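Local coordinates for steroid delta-isomerase (PDB 3MSO), which isomerises 3-ketosteroids, shifting a ring double bond from the delta-5 to the delta-4 position, at the interface of chains A and B. Coordinates in Å, arbitrary orientation; residue numbers count along the deposited sequence, not the author numbering. Chains: chain A/B, Steroid delta-isomerase.

The interface of chains A and B. Residues chain A 86, 97, 118; chain B 41-42, 114-116.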
loop_
_atom_site.group_PDB
_atom_site.type_symbol
_atom_site.label_atom_id
_atom_site.label_comp_id
_atom_site.label_asym_id
_atom_site.label_seq_id
_atom_site.Cartn_x
_atom_site.Cartn_y
_atom_site.Cartn_z
ATOM N N GLU A 86 10.330 -2.317 21.019
ATOM C CA GLU A 86 10.372 -1.479 19.819
ATOM C C GLU A 86 11.660 -1.783 19.070
ATOM O O GLU A 86 12.721 -1.856 19.688
ATOM C CB GLU A 86 10.324 0.020 20.211
ATOM C CG GLU A 86 10.542 0.980 19.051
ATOM C CD GLU A 86 10.814 2.422 19.429
ATOM O OE1 GLU A 86 11.579 2.671 20.390
ATOM O OE2 GLU A 86 10.295 3.312 18.722
ATOM N N LYS A 97 10.159 -0.106 10.842
ATOM C CA LYS A 97 9.988 0.121 12.262
ATOM C C LYS A 97 8.977 -0.908 12.739
ATOM O O LYS A 97 8.037 -1.237 12.006
ATOM C CB LYS A 97 9.430 1.527 12.416
ATOM C CG LYS A 97 9.762 2.178 13.696
ATOM C CD LYS A 97 11.224 2.482 13.905
ATOM C CE LYS A 97 11.347 2.538 15.407
ATOM N NZ LYS A 97 10.346 3.470 16.016
ATOM N N ARG A 118 5.722 -1.021 10.430
ATOM C CA ARG A 118 5.371 0.211 9.721
ATOM C C ARG A 118 6.617 0.714 8.967
ATOM O O ARG A 118 7.728 0.445 9.440
ATOM C CB ARG A 118 4.778 1.276 10.671
ATOM C CG ARG A 118 5.735 1.826 11.711
ATOM C CD ARG A 118 5.226 3.121 12.301
ATOM N NE ARG A 118 5.335 4.215 11.336
ATOM C CZ ARG A 118 6.420 4.963 11.165
ATOM N NH1 ARG A 118 7.501 4.755 11.900
ATOM N NH2 ARG A 118 6.431 5.927 10.257
ATOM N N ARG B 41 4.141 9.821 13.265
ATOM C CA ARG B 41 4.692 8.752 12.418
ATOM C C ARG B 41 3.572 7.808 12.022
ATOM O O ARG B 41 3.067 7.033 12.840
ATOM C CB ARG B 41 5.871 8.039 13.097
ATOM C CG ARG B 41 6.967 9.020 13.450
ATOM C CD ARG B 41 8.189 8.405 14.063
ATOM N NE ARG B 41 9.056 9.458 14.603
ATOM C CZ ARG B 41 9.902 10.183 13.879
ATOM N NH1 ARG B 41 10.028 9.965 12.574
ATOM N NH2 ARG B 41 10.626 11.136 14.451
ATOM N N SER B 42 3.118 7.976 10.778
ATOM C CA SER B 42 2.006 7.249 10.178
ATOM C C SER B 42 2.271 5.745 10.020
ATOM O O SER B 42 3.372 5.353 9.633
ATOM C CB SER B 42 1.656 7.860 8.820
ATOM O OG SER B 42 0.475 7.306 8.273
ATOM N N GLU B 114 3.552 7.728 17.297
ATOM C CA GLU B 114 3.780 6.699 16.293
ATOM C C GLU B 114 2.691 5.641 16.342
ATOM O O GLU B 114 2.431 5.060 17.395
ATOM C CB GLU B 114 5.158 6.105 16.525
ATOM C CG GLU B 114 5.639 5.142 15.470
ATOM C CD GLU B 114 7.078 4.703 15.661
ATOM O OE1 GLU B 114 7.721 5.143 16.642
ATOM O OE2 GLU B 114 7.556 3.900 14.832
ATOM N N VAL B 115 2.036 5.408 15.199
ATOM C CA VAL B 115 0.961 4.413 15.092
ATOM C C VAL B 115 1.410 3.241 14.206
ATOM O O VAL B 115 2.086 3.459 13.206
ATOM C CB VAL B 115 -0.362 5.062 14.574
ATOM C CG1 VAL B 115 -1.489 4.034 14.441
ATOM C CG2 VAL B 115 -0.799 6.218 15.467
HETATM N N MSE B 116 1.062 2.004 14.603
HETATM C CA MSE B 116 1.276 0.770 13.814
HETATM C C MSE B 116 -0.056 0.002 13.826
HETATM O O MSE B 116 -0.777 -0.002 14.828
HETATM C CB MSE B 116 2.376 -0.132 14.372
HETATM C CG MSE B 116 3.703 0.571 14.554
HETATM SE SE MSE B 116 5.110 -0.690 14.918
HETATM C CE MSE B 116 6.439 0.596 15.511
#
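A:Arg118 lays the aliphatic part of its side chain across B:Met116 at about a right angle, with A:Arg118 CG 3.7 Å from B:Met116 CG. Methionine, here built as selenomethionine, suits this place because it is long, unbranched and apolar: it runs out extended past the arginine methylenes and brings its methyl group towards the A:Lys97 backbone. A:Arg118 starts with CG wedged between backbone N and carbonyl carbon (chi1 66°) and bends at chi3, which turns the guanidinium towards chain B. One face of that group then rests on B:Arg41 CB, a methylene that can pack there while its own guanidinium extends away.

Farther out, the edge of A:Arg118 grips the backbone carbonyl of B:Ser42. A:Arg118 NE and A:Arg118 NH2 hydrogen-bond to B:Ser42 O at 2.8 and 3.2 Å, the NE bond being straighter (160° at H); both approach from one face of the carbonyl plane, while the oxygen stays in the guanidinium plane. Arginine suits this task because A:Arg118 NH1 can serve a second acceptor: it forms a salt bridge of 3.1 Å with B:Glu114 OE2, meeting it from above the carboxylate plane, with OE2 tilted from the guanidinium plane.

B:Glu114, extended from its strand, shares OE2 with A:Lys97, whose NZ meets the syn lone pair at 3.1 Å. A:Lys97 bends at chi2 and chi4 to bring its ammonium there, and A:Glu86 OE2, 2.7 Å from NZ, holds it from within chain A. The lysine thus bridges two carboxylates and probably offsets their mutual repulsion.

Strands 94-104 and 110-118 of chain A meet strands 110-118 and 38-41 and the following loop of chain B; strand 82-91 supplies second-shell A:Glu86. This two-fold interface, part of the four-chain assembly, may be biological.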